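Non-structural protein (Porcine reproductive and respiratory syndrome virus, PDB 3IFU) acts as the viral leader protease Nsp1alpha, a zinc finger joined to a papain-like cysteine protease domain, and probably suppresses host interferon-beta production. Local coordinates at residues A[11-16]-A[25-30]; A[42-47]-A[51-56]; A[126-131]-A[140-145]; A[133-138]-A[156-161]. All coordinates share one frame; numbering follows the deposited sequence.

Contact 1 (A[11-16]-A[25-30]); sequences TPNARV and CTRCLS. With ZN (zinc ion), chain C.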
loop_
_atom_site.group_PDB
_atom_site.type_symbol
_atom_site.label_atom_id
_atom_site.label_comp_id
_atom_site.label_asym_id
_atom_site.label_seq_id
_atom_site.Cartn_x
_atom_site.Cartn_y
_atom_site.Cartn_z
ATOM N N THR A 11 7.050 -9.127 -23.593
ATOM C CA THR A 11 6.820 -8.535 -24.905
ATOM C C THR A 11 6.212 -7.151 -24.626
ATOM O O THR A 11 5.356 -7.008 -23.756
ATOM C CB THR A 11 5.853 -9.406 -25.736
ATOM O OG1 THR A 11 4.621 -9.571 -25.025
ATOM C CG2 THR A 11 6.461 -10.778 -25.981
ATOM N N PRO A 12 6.643 -6.114 -25.363
ATOM C CA PRO A 12 6.117 -4.762 -25.139
ATOM C C PRO A 12 4.605 -4.588 -25.231
ATOM O O PRO A 12 4.098 -3.497 -24.961
ATOM C CB PRO A 12 6.862 -3.931 -26.179
ATOM C CG PRO A 12 6.988 -4.885 -27.308
ATOM C CD PRO A 12 7.420 -6.161 -26.614
ATOM N N ASN A 13 3.882 -5.642 -25.605
ATOM C CA ASN A 13 2.430 -5.529 -25.699
ATOM C C ASN A 13 1.752 -5.944 -24.389
ATOM O O ASN A 13 0.523 -6.023 -24.307
ATOM C CB ASN A 13 1.894 -6.359 -26.870
ATOM C CG ASN A 13 1.832 -7.835 -26.562
ATOM O OD1 ASN A 13 2.832 -8.452 -26.201
ATOM N ND2 ASN A 13 0.649 -8.414 -26.709
ATOM N N ALA A 14 2.567 -6.207 -23.369
ATOM C CA ALA A 14 2.064 -6.576 -22.052
ATOM C C ALA A 14 1.618 -5.278 -21.375
ATOM O O ALA A 14 2.423 -4.360 -21.204
ATOM C CB ALA A 14 3.165 -7.236 -21.243
ATOM N N ARG A 15 0.346 -5.203 -20.991
ATOM C CA ARG A 15 -0.184 -3.995 -20.356
ATOM C C ARG A 15 0.585 -3.467 -19.141
ATOM O O ARG A 15 1.303 -4.195 -18.444
ATOM C CB ARG A 15 -1.656 -4.188 -19.993
ATOM C CG ARG A 15 -2.537 -4.379 -21.216
ATOM C CD ARG A 15 -3.998 -4.429 -20.851
ATOM N NE ARG A 15 -4.826 -4.826 -21.985
ATOM C CZ ARG A 15 -4.879 -6.060 -22.471
ATOM N NH1 ARG A 15 -5.661 -6.335 -23.505
ATOM N NH2 ARG A 15 -4.151 -7.020 -21.919
ATOM N N VAL A 16 0.396 -2.178 -18.892
ATOM C CA VAL A 16 1.074 -1.481 -17.820
ATOM C C VAL A 16 0.132 -0.798 -16.825
ATOM O O VAL A 16 -1.010 -0.477 -17.154
ATOM C CB VAL A 16 2.026 -0.422 -18.442
ATOM C CG1 VAL A 16 2.384 0.631 -17.421
ATOM C CG2 VAL A 16 3.282 -1.106 -18.975
ATOM N N CYS A 25 4.730 -3.560 -15.007
ATOM C CA CYS A 25 4.147 -4.458 -15.984
ATOM C C CYS A 25 3.023 -5.255 -15.339
ATOM O O CYS A 25 3.161 -5.754 -14.224
ATOM C CB CYS A 25 5.203 -5.417 -16.513
ATOM S SG CYS A 25 4.515 -6.774 -17.481
ATOM N N THR A 26 1.908 -5.369 -16.049
ATOM C CA THR A 26 0.751 -6.105 -15.568
ATOM C C THR A 26 1.024 -7.607 -15.466
ATOM O O THR A 26 0.435 -8.302 -14.642
ATOM C CB THR A 26 -0.450 -5.853 -16.504
ATOM O OG1 THR A 26 -1.005 -4.561 -16.226
ATOM C CG2 THR A 26 -1.516 -6.897 -16.314
ATOM N N ARG A 27 1.934 -8.098 -16.298
ATOM C CA ARG A 27 2.277 -9.519 -16.330
ATOM C C ARG A 27 3.217 -10.054 -15.249
ATOM O O ARG A 27 2.896 -11.042 -14.590
ATOM C CB ARG A 27 2.868 -9.886 -17.697
ATOM C CG ARG A 27 1.850 -10.232 -18.755
ATOM C CD ARG A 27 2.248 -11.530 -19.452
ATOM N NE ARG A 27 3.084 -11.346 -20.638
ATOM C CZ ARG A 27 2.666 -10.794 -21.778
ATOM N NH1 ARG A 27 1.416 -10.359 -21.895
ATOM N NH2 ARG A 27 3.494 -10.693 -22.811
ATOM N N CYS A 28 4.377 -9.418 -15.083
ATOM C CA CYS A 28 5.378 -9.869 -14.113
ATOM C C CYS A 28 5.550 -8.980 -12.886
ATOM O O CYS A 28 6.361 -9.290 -12.013
ATOM C CB CYS A 28 6.738 -10.020 -14.797
ATOM S SG CYS A 28 7.469 -8.456 -15.327
ATOM N N LEU A 29 4.812 -7.873 -12.832
ATOM C CA LEU A 29 4.873 -6.955 -11.696
ATOM C C LEU A 29 6.250 -6.320 -11.485
ATOM O O LEU A 29 6.563 -5.845 -10.393
ATOM C CB LEU A 29 4.437 -7.687 -10.424
ATOM C CG LEU A 29 3.108 -8.432 -10.568
ATOM C CD1 LEU A 29 2.880 -9.383 -9.397
ATOM C CD2 LEU A 29 1.991 -7.412 -10.679
ATOM N N SER A 30 7.073 -6.311 -12.530
ATOM C CA SER A 30 8.398 -5.714 -12.441
ATOM C C SER A 30 8.359 -4.343 -13.090
ATOM O O SER A 30 7.566 -4.113 -14.005
ATOM C CB SER A 30 9.426 -6.591 -13.151
ATOM O OG SER A 30 9.456 -7.891 -12.587
HETATM ZN ZN ZN C . 6.654 -7.948 -17.575
#
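The guanidinium of Arg27 lies flat over the methyl group of Ala14, whose CB sits 3.5 Å above the centre of the group's plane. Bends at chi2 (-132°) and chi3 (-91°) bring the end of the side chain across to residues 11-16. At the edge of the same group, Arg27 NH2 approaches Thr11 OG1 at 2.7 Å, in the guanidinium plane; the bond is weak, its N-H pointing well off line. A straighter link joins the backbones, where Thr26 N donates to Arg15 O at 2.7 Å with an angle of 164°. These loops flank a two-stranded antiparallel hairpin, whose open end is the non-hydrogen-bonded pair Val16 and Cys25, and together they form part of the N-terminal zinc finger. Cys25 SG and Cys28 SG each bind the zinc ion at 2.4 Å, and Cys8 and Cys10 complete the four-cysteine site. The Cys25 sulfur also accepts the N-H of Cys28 at 3.6 Å and, weakly, that of Arg27, which ties the metal ligand to its own loop. Ala14 CB packs 4.0 Å from Cys25 SG. Beyond the hairpin, Thr26 rests on Met98 and Ala102 of helix 94-108.

Contact 2 (A[42-47]-A[51-56]); sequences PELGVL and YRPEEP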
loop_
_atom_site.group_PDB
_atom_site.type_symbol
_atom_site.label_atom_id
_atom_site.label_comp_id
_atom_site.label_asym_id
_atom_site.label_seq_id
_atom_site.Cartn_x
_atom_site.Cartn_y
_atom_site.Cartn_z
ATOM N N PRO A 42 3.382 6.699 -30.602
ATOM C CA PRO A 42 3.053 8.122 -30.476
ATOM C C PRO A 42 1.587 8.430 -30.212
ATOM O O PRO A 42 1.270 9.369 -29.482
ATOM C CB PRO A 42 3.534 8.698 -31.801
ATOM C CG PRO A 42 4.759 7.870 -32.080
ATOM C CD PRO A 42 4.277 6.468 -31.754
ATOM N N GLU A 43 0.695 7.638 -30.796
ATOM C CA GLU A 43 -0.737 7.865 -30.630
ATOM C C GLU A 43 -1.245 7.587 -29.214
ATOM O O GLU A 43 -2.391 7.911 -28.890
ATOM C CB GLU A 43 -1.528 7.008 -31.629
ATOM C CG GLU A 43 -0.963 7.005 -33.047
ATOM C CD GLU A 43 0.095 5.929 -33.257
ATOM O OE1 GLU A 43 -0.269 4.731 -33.283
ATOM O OE2 GLU A 43 1.288 6.277 -33.392
ATOM N N LEU A 44 -0.399 6.995 -28.371
ATOM C CA LEU A 44 -0.787 6.674 -26.995
ATOM C C LEU A 44 -0.085 7.505 -25.921
ATOM O O LEU A 44 0.284 6.973 -24.875
ATOM C CB LEU A 44 -0.535 5.191 -26.710
ATOM C CG LEU A 44 -1.388 4.146 -27.426
ATOM C CD1 LEU A 44 -0.927 2.762 -27.013
ATOM C CD2 LEU A 44 -2.850 4.345 -27.077
ATOM N N GLY A 45 0.091 8.799 -26.179
ATOM C CA GLY A 45 0.741 9.690 -25.227
ATOM C C GLY A 45 1.794 9.064 -24.330
ATOM O O GLY A 45 2.723 8.400 -24.800
ATOM N N VAL A 46 1.647 9.288 -23.027
ATOM C CA VAL A 46 2.571 8.752 -22.026
ATOM C C VAL A 46 2.594 7.224 -22.017
ATOM O O VAL A 46 3.648 6.611 -21.833
ATOM C CB VAL A 46 2.192 9.243 -20.614
ATOM C CG1 VAL A 46 3.149 8.671 -19.581
ATOM C CG2 VAL A 46 2.213 10.760 -20.582
ATOM N N LEU A 47 1.424 6.615 -22.206
ATOM C CA LEU A 47 1.301 5.159 -22.225
ATOM C C LEU A 47 2.145 4.542 -23.342
ATOM O O LEU A 47 2.799 3.512 -23.151
ATOM C CB LEU A 47 -0.167 4.767 -22.404
ATOM C CG LEU A 47 -0.471 3.273 -22.424
ATOM C CD1 LEU A 47 0.053 2.618 -21.161
ATOM C CD2 LEU A 47 -1.957 3.073 -22.546
ATOM N N TYR A 51 3.955 1.113 -23.362
ATOM C CA TYR A 51 3.062 0.096 -23.897
ATOM C C TYR A 51 2.803 0.186 -25.399
ATOM O O TYR A 51 2.360 1.211 -25.907
ATOM C CB TYR A 51 1.737 0.177 -23.150
ATOM C CG TYR A 51 0.643 -0.702 -23.694
ATOM C CD1 TYR A 51 0.719 -2.086 -23.587
ATOM C CD2 TYR A 51 -0.492 -0.146 -24.272
ATOM C CE1 TYR A 51 -0.316 -2.898 -24.035
ATOM C CE2 TYR A 51 -1.530 -0.948 -24.727
ATOM C CZ TYR A 51 -1.438 -2.322 -24.602
ATOM O OH TYR A 51 -2.477 -3.120 -25.023
ATOM N N ARG A 52 3.060 -0.918 -26.091
ATOM C CA ARG A 52 2.857 -1.017 -27.531
ATOM C C ARG A 52 1.875 -2.162 -27.752
ATOM O O ARG A 52 2.264 -3.330 -27.727
ATOM C CB ARG A 52 4.187 -1.344 -28.217
ATOM C CG ARG A 52 4.191 -1.221 -29.736
ATOM C CD ARG A 52 5.548 -1.653 -30.297
ATOM N NE ARG A 52 5.755 -1.237 -31.684
ATOM C CZ ARG A 52 4.909 -1.488 -32.681
ATOM N NH1 ARG A 52 3.785 -2.159 -32.457
ATOM N NH2 ARG A 52 5.190 -1.067 -33.907
ATOM N N PRO A 53 0.589 -1.848 -27.974
ATOM C CA PRO A 53 -0.416 -2.893 -28.188
ATOM C C PRO A 53 -0.098 -3.826 -29.356
ATOM O O PRO A 53 0.880 -3.633 -30.078
ATOM C CB PRO A 53 -1.699 -2.098 -28.402
ATOM C CG PRO A 53 -1.204 -0.864 -29.068
ATOM C CD PRO A 53 0.021 -0.520 -28.254
ATOM N N GLU A 54 -0.937 -4.838 -29.534
ATOM C CA GLU A 54 -0.757 -5.819 -30.597
ATOM C C GLU A 54 -1.377 -5.416 -31.925
ATOM O O GLU A 54 -0.848 -5.741 -32.989
ATOM C CB GLU A 54 -1.349 -7.162 -30.163
ATOM C CG GLU A 54 -0.357 -8.067 -29.474
ATOM C CD GLU A 54 0.722 -8.552 -30.425
ATOM O OE1 GLU A 54 0.774 -8.045 -31.571
ATOM O OE2 GLU A 54 1.512 -9.436 -30.022
ATOM N N GLU A 55 -2.498 -4.709 -31.854
ATOM C CA GLU A 55 -3.213 -4.297 -33.048
ATOM C C GLU A 55 -3.715 -2.850 -32.931
ATOM O O GLU A 55 -3.013 -2.004 -32.383
ATOM C CB GLU A 55 -4.359 -5.275 -33.267
ATOM C CG GLU A 55 -3.929 -6.708 -33.431
ATOM C CD GLU A 55 -5.089 -7.603 -33.789
ATOM O OE1 GLU A 55 -4.856 -8.801 -34.026
ATOM O OE2 GLU A 55 -6.233 -7.104 -33.837
ATOM N N PRO A 56 -4.920 -2.536 -33.454
ATOM C CA PRO A 56 -5.366 -1.145 -33.319
ATOM C C PRO A 56 -5.349 -0.633 -31.888
ATOM O O PRO A 56 -4.797 -1.260 -30.986
ATOM C CB PRO A 56 -6.785 -1.182 -33.882
ATOM C CG PRO A 56 -6.678 -2.196 -34.967
ATOM C CD PRO A 56 -5.867 -3.290 -34.304
#
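Tyr51 N donates to Leu47 O at 2.7 Å in a nearly straight bond (168°), drawing the chain back on itself across three intervening residues. The two loops follow the zinc-binding hairpin along the chain, before helix 81-87, and a type I turn from Pro42 to Gly45 leads into Leu47. Beside this bond, Leu47 and Tyr51 run side by side and point the same way. With CG anti to the backbone N in Leu47 (chi1 -179°) and likewise in Tyr51 (173°), both side chains leave in step: Leu47 CD1 packs 3.6 Å from Tyr51 CB, and Leu47 CG and CD2 both reach the ring at CD2. Leu44, in the same segment as Leu47, reaches Pro53 with its CD1, 3.6 Å from Pro53 CD, while the same CD1 also lies 4.0 Å from Tyr51 CD2. One methyl thus touches both the aromatic ring and the proline. The tyrosine is further fixed by a T-shaped stack with Tyr106 of helix 94-108, so this buried apolar cluster is joined to the helical part of the chain. Within residues 51-56, one face of the tyrosine ring has Pro53 N 3.9 Å above its centre.

Contact 3 (A[126-131]-A[140-145]); sequences CRWYPI and VYANSL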
loop_
_atom_site.group_PDB
_atom_site.type_symbol
_atom_site.label_atom_id
_atom_site.label_comp_id
_atom_site.label_asym_id
_atom_site.label_seq_id
_atom_site.Cartn_x
_atom_site.Cartn_y
_atom_site.Cartn_z
ATOM N N CYS A 126 -14.889 -3.316 -1.190
ATOM C CA CYS A 126 -14.451 -1.928 -1.286
ATOM C C CYS A 126 -15.611 -0.969 -1.039
ATOM O O CYS A 126 -16.742 -1.225 -1.445
ATOM C CB CYS A 126 -13.826 -1.643 -2.660
ATOM S SG CYS A 126 -12.298 -2.543 -3.021
ATOM N N ARG A 127 -15.314 0.138 -0.369
ATOM C CA ARG A 127 -16.312 1.146 -0.055
ATOM C C ARG A 127 -15.677 2.504 -0.268
ATOM O O ARG A 127 -14.472 2.651 -0.075
ATOM C CB ARG A 127 -16.743 1.020 1.407
ATOM C CG ARG A 127 -17.368 -0.328 1.776
ATOM C CD ARG A 127 -18.838 -0.421 1.347
ATOM N NE ARG A 127 -19.414 -1.743 1.610
ATOM C CZ ARG A 127 -19.160 -2.843 0.898
ATOM N NH1 ARG A 127 -18.340 -2.802 -0.143
ATOM N NH2 ARG A 127 -19.721 -3.996 1.236
ATOM N N TRP A 128 -16.472 3.487 -0.686
ATOM C CA TRP A 128 -15.965 4.845 -0.872
ATOM C C TRP A 128 -16.131 5.570 0.456
ATOM O O TRP A 128 -17.024 5.249 1.234
ATOM C CB TRP A 128 -16.747 5.600 -1.951
ATOM C CG TRP A 128 -16.408 5.198 -3.349
ATOM C CD1 TRP A 128 -17.149 4.404 -4.177
ATOM C CD2 TRP A 128 -15.222 5.549 -4.082
ATOM N NE1 TRP A 128 -16.500 4.235 -5.380
ATOM C CE2 TRP A 128 -15.313 4.927 -5.348
ATOM C CE3 TRP A 128 -14.091 6.326 -3.790
ATOM C CZ2 TRP A 128 -14.314 5.056 -6.326
ATOM C CZ3 TRP A 128 -13.095 6.456 -4.763
ATOM C CH2 TRP A 128 -13.217 5.823 -6.013
ATOM N N TYR A 129 -15.266 6.539 0.722
ATOM C CA TYR A 129 -15.348 7.293 1.962
ATOM C C TYR A 129 -14.982 8.734 1.681
ATOM O O TYR A 129 -14.101 9.010 0.858
ATOM C CB TYR A 129 -14.372 6.748 3.004
ATOM C CG TYR A 129 -14.668 5.354 3.502
ATOM C CD1 TYR A 129 -15.449 5.149 4.636
ATOM C CD2 TYR A 129 -14.161 4.237 2.840
ATOM C CE1 TYR A 129 -15.714 3.867 5.103
ATOM C CE2 TYR A 129 -14.422 2.952 3.293
ATOM C CZ TYR A 129 -15.198 2.768 4.425
ATOM O OH TYR A 129 -15.459 1.491 4.874
ATOM N N PRO A 130 -15.674 9.679 2.335
ATOM C CA PRO A 130 -15.375 11.101 2.135
ATOM C C PRO A 130 -14.046 11.319 2.840
ATOM O O PRO A 130 -13.918 10.993 4.014
ATOM C CB PRO A 130 -16.517 11.803 2.863
ATOM C CG PRO A 130 -17.642 10.807 2.773
ATOM C CD PRO A 130 -16.944 9.506 3.061
ATOM N N ILE A 131 -13.053 11.842 2.135
ATOM C CA ILE A 131 -11.756 12.054 2.763
ATOM C C ILE A 131 -11.891 13.059 3.904
ATOM O O ILE A 131 -12.394 14.162 3.711
ATOM C CB ILE A 131 -10.709 12.564 1.749
ATOM C CG1 ILE A 131 -10.501 11.530 0.642
ATOM C CG2 ILE A 131 -9.399 12.835 2.461
ATOM C CD1 ILE A 131 -9.720 12.057 -0.554
ATOM N N VAL A 140 -7.805 4.058 -3.809
ATOM C CA VAL A 140 -8.014 4.865 -4.989
ATOM C C VAL A 140 -8.609 6.168 -4.494
ATOM O O VAL A 140 -9.677 6.183 -3.901
ATOM C CB VAL A 140 -8.987 4.183 -5.981
ATOM C CG1 VAL A 140 -9.141 5.040 -7.232
ATOM C CG2 VAL A 140 -8.462 2.807 -6.356
ATOM N N TYR A 141 -7.880 7.257 -4.702
ATOM C CA TYR A 141 -8.342 8.572 -4.295
ATOM C C TYR A 141 -9.005 9.160 -5.508
ATOM O O TYR A 141 -8.571 8.903 -6.626
ATOM C CB TYR A 141 -7.155 9.413 -3.843
ATOM C CG TYR A 141 -6.571 8.877 -2.563
ATOM C CD1 TYR A 141 -6.893 9.452 -1.338
ATOM C CD2 TYR A 141 -5.764 7.734 -2.567
ATOM C CE1 TYR A 141 -6.435 8.902 -0.144
ATOM C CE2 TYR A 141 -5.299 7.177 -1.377
ATOM C CZ TYR A 141 -5.641 7.764 -0.168
ATOM O OH TYR A 141 -5.216 7.210 1.016
ATOM N N ALA A 142 -10.059 9.941 -5.307
ATOM C CA ALA A 142 -10.760 10.491 -6.453
ATOM C C ALA A 142 -11.644 11.684 -6.168
ATOM O O ALA A 142 -11.865 12.063 -5.021
ATOM C CB ALA A 142 -11.601 9.386 -7.094
ATOM N N ASN A 143 -12.125 12.278 -7.253
ATOM C CA ASN A 143 -13.067 13.386 -7.214
ATOM C C ASN A 143 -13.988 13.106 -8.394
ATOM O O ASN A 143 -14.084 11.956 -8.822
ATOM C CB ASN A 143 -12.371 14.766 -7.297
ATOM C CG ASN A 143 -11.557 14.977 -8.565
ATOM O OD1 ASN A 143 -10.759 15.913 -8.635
ATOM N ND2 ASN A 143 -11.753 14.133 -9.565
ATOM N N SER A 144 -14.650 14.121 -8.931
ATOM C CA SER A 144 -15.580 13.900 -10.035
ATOM C C SER A 144 -14.973 13.717 -11.432
ATOM O O SER A 144 -15.686 13.379 -12.380
ATOM C CB SER A 144 -16.614 15.033 -10.067
ATOM O OG SER A 144 -15.998 16.293 -10.281
ATOM N N LEU A 145 -13.665 13.910 -11.565
ATOM C CA LEU A 145 -13.017 13.768 -12.867
ATOM C C LEU A 145 -11.780 12.892 -12.889
ATOM O O LEU A 145 -11.439 12.332 -13.930
ATOM C CB LEU A 145 -12.634 15.148 -13.416
ATOM C CG LEU A 145 -13.761 15.955 -14.070
ATOM C CD1 LEU A 145 -13.510 17.446 -13.884
ATOM C CD2 LEU A 145 -13.863 15.588 -15.550
#
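Trp128 swings its six-membered ring over toward Val140 and Ala142, while Ile131, three residues further on, turns its tip to the ring of Tyr141. The two strands, 127-130 and 140-142, belong to the four-stranded antiparallel sheet of the papain-like protease domain but are not neighbours in it: strand 157-160 runs between them, hydrogen-bonded to both. Contact is therefore made by side chains reaching past the middle strand, above all the indole of Trp128, and the nearest CA pair, Ile131 and Tyr141, is still 8.6 Å apart. The indole leaves its strand with CG anti to the carbonyl carbon (chi1 -76°) and passes Leu159 of the middle strand on its way. Its far corner does the touching. Trp128 CZ3 approaches Val140 O obliquely at 3.5 Å and lies 4.0 Å from Ala142 CB, and CH2 comes within 4.3 Å of Val140 CG1. Val140 and Ala142 both direct CB toward residues 126-131, and Val147 of strand 147-148 touches both. Pro83, Ile84 and Met87 of helix 81-87 pack on Val140, which links this strand to the helix. Tyr141 points CB the other way and packs on Val158 of the middle strand and on Pro151. Ile131 and Tyr141 cross at about a right angle, the isoleucine reaching the ring at its edge rather than over a face. The touching atoms are Ile131 CD1 and Tyr141 CD1, 3.9 Å apart and near the plane of the ring.

Contact 4 (A[133-138]-A[156-161]); sequences GPVPGV and THVLTN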
loop_
_atom_site.group_PDB
_atom_site.type_symbol
_atom_site.label_atom_id
_atom_site.label_comp_id
_atom_site.label_asym_id
_atom_site.label_seq_id
_atom_site.Cartn_x
_atom_site.Cartn_y
_atom_site.Cartn_z
ATOM N N GLY A 133 -9.223 12.756 6.444
ATOM C CA GLY A 133 -7.926 12.600 7.072
ATOM C C GLY A 133 -7.095 11.537 6.374
ATOM O O GLY A 133 -7.519 10.980 5.365
ATOM N N PRO A 134 -5.909 11.221 6.900
ATOM C CA PRO A 134 -5.026 10.216 6.306
ATOM C C PRO A 134 -5.568 8.788 6.365
ATOM O O PRO A 134 -6.189 8.387 7.339
ATOM C CB PRO A 134 -3.738 10.353 7.125
ATOM C CG PRO A 134 -3.852 11.699 7.788
ATOM C CD PRO A 134 -5.303 11.792 8.112
ATOM N N VAL A 135 -5.330 8.026 5.303
ATOM C CA VAL A 135 -5.751 6.630 5.254
ATOM C C VAL A 135 -4.527 5.787 4.933
ATOM O O VAL A 135 -3.826 6.039 3.954
ATOM C CB VAL A 135 -6.812 6.367 4.174
ATOM C CG1 VAL A 135 -7.116 4.856 4.104
ATOM C CG2 VAL A 135 -8.076 7.146 4.495
ATOM N N PRO A 136 -4.251 4.773 5.760
ATOM C CA PRO A 136 -3.085 3.920 5.514
ATOM C C PRO A 136 -3.331 2.883 4.421
ATOM O O PRO A 136 -4.476 2.558 4.102
ATOM C CB PRO A 136 -2.856 3.277 6.869
ATOM C CG PRO A 136 -4.275 3.060 7.347
ATOM C CD PRO A 136 -4.959 4.369 6.990
ATOM N N GLY A 137 -2.246 2.381 3.843
ATOM C CA GLY A 137 -2.361 1.359 2.824
ATOM C C GLY A 137 -2.777 1.794 1.438
ATOM O O GLY A 137 -2.775 2.973 1.109
ATOM N N VAL A 138 -3.150 0.807 0.633
ATOM C CA VAL A 138 -3.553 1.013 -0.745
ATOM C C VAL A 138 -4.974 1.544 -0.903
ATOM O O VAL A 138 -5.862 1.252 -0.098
ATOM C CB VAL A 138 -3.438 -0.297 -1.534
ATOM C CG1 VAL A 138 -1.993 -0.767 -1.561
ATOM C CG2 VAL A 138 -4.326 -1.347 -0.895
ATOM N N THR A 156 -11.721 14.027 -3.157
ATOM C CA THR A 156 -12.774 14.146 -2.158
ATOM C C THR A 156 -13.178 12.795 -1.585
ATOM O O THR A 156 -13.800 12.727 -0.528
ATOM C CB THR A 156 -14.039 14.797 -2.759
ATOM O OG1 THR A 156 -14.639 13.891 -3.689
ATOM C CG2 THR A 156 -13.685 16.083 -3.492
ATOM N N HIS A 157 -12.828 11.721 -2.281
ATOM C CA HIS A 157 -13.183 10.387 -1.817
ATOM C C HIS A 157 -12.067 9.366 -1.950
ATOM O O HIS A 157 -11.183 9.495 -2.794
ATOM C CB HIS A 157 -14.414 9.894 -2.574
ATOM C CG HIS A 157 -15.632 10.722 -2.326
ATOM N ND1 HIS A 157 -16.383 10.609 -1.175
ATOM C CD2 HIS A 157 -16.180 11.736 -3.036
ATOM C CE1 HIS A 157 -17.337 11.522 -1.186
ATOM N NE2 HIS A 157 -17.235 12.219 -2.303
ATOM N N VAL A 158 -12.114 8.351 -1.095
ATOM C CA VAL A 158 -11.123 7.290 -1.130
ATOM C C VAL A 158 -11.832 5.945 -1.092
ATOM O O VAL A 158 -12.703 5.711 -0.260
ATOM C CB VAL A 158 -10.143 7.392 0.052
ATOM C CG1 VAL A 158 -10.898 7.298 1.366
ATOM C CG2 VAL A 158 -9.085 6.298 -0.055
ATOM N N LEU A 159 -11.460 5.075 -2.023
ATOM C CA LEU A 159 -12.032 3.740 -2.134
ATOM C C LEU A 159 -11.101 2.770 -1.416
ATOM O O LEU A 159 -9.934 2.613 -1.799
ATOM C CB LEU A 159 -12.150 3.356 -3.610
ATOM C CG LEU A 159 -12.640 1.957 -3.974
ATOM C CD1 LEU A 159 -14.085 1.784 -3.548
ATOM C CD2 LEU A 159 -12.500 1.749 -5.482
ATOM N N THR A 160 -11.600 2.125 -0.367
ATOM C CA THR A 160 -10.766 1.186 0.362
ATOM C C THR A 160 -11.549 0.011 0.921
ATOM O O THR A 160 -12.755 0.091 1.134
ATOM C CB THR A 160 -10.025 1.887 1.521
ATOM O OG1 THR A 160 -9.123 0.965 2.143
ATOM C CG2 THR A 160 -11.018 2.398 2.557
ATOM N N ASN A 161 -10.846 -1.087 1.152
ATOM C CA ASN A 161 -11.468 -2.281 1.701
ATOM C C ASN A 161 -11.157 -2.346 3.185
ATOM O O ASN A 161 -11.480 -3.315 3.856
ATOM C CB ASN A 161 -10.951 -3.543 0.995
ATOM C CG ASN A 161 -9.461 -3.768 1.197
ATOM O OD1 ASN A 161 -8.936 -4.825 0.849
ATOM N ND2 ASN A 161 -8.773 -2.775 1.748
HETATM O O HOH W 1 -6.405 1.405 2.314
#
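Val135 and Val158 make the close apolar part of this contact: both direct CB across to the other segment, and Val135 CG2 meets Val158 CG1 at 4.2 Å. Tyr141 of strand 140-142 packs on both valines, extending the apolar patch along this face of the protease-domain sheet. Here the loop 133-138, which links strands 127-130 and 140-142, passes over strand 157-160. Towards Val138 and Thr160 the segments meet less directly, with Thr160 OG1 no nearer than 4.0 Å to Val138 O and a water molecule between them. Thr160 carries its hydroxyl anti to the backbone N (chi1 -175°), which turns OG1 to that water. It donates to the water at 2.8 Å, and the water passes hydrogens to Pro136 O at 2.9 Å and to Val138 O, the last at a doubtfully short distance. Outside the pair of segments, Val138 packs on Val138 of the second subunit, while Pro134 and Pro136 lie on Tyr24 of that subunit. Thr160 OG1 also accepts the amide of Leu162, so one hydroxyl is used as both donor and acceptor. The bridge implies that loop and strand are linked here through one ordered water as well as by the valine pair.

The contacts form two pairs on opposite sides of the chain's centre. Contacts 1 and 2, with centres 13 Å apart, meet directly: Pro12 O and Arg52 N are 3.0 Å apart, probably hydrogen-bonded. Contact 1 holds two ligands of the first zinc ion, which lies about 10 Å from the Tyr51 side chain of contact 2. Contacts 3 and 4 share the protease-domain sheet, their centres 8 Å apart; Thr156 and His157 of contact 4 both face Ala142 of contact 3 in a classic beta bulge. The side chain of Ala142 lies about 9 Å from the second zinc ion, bound by Cys70, Cys76, His146 and Met180. Contacts 1 and 4 both touch the second subunit.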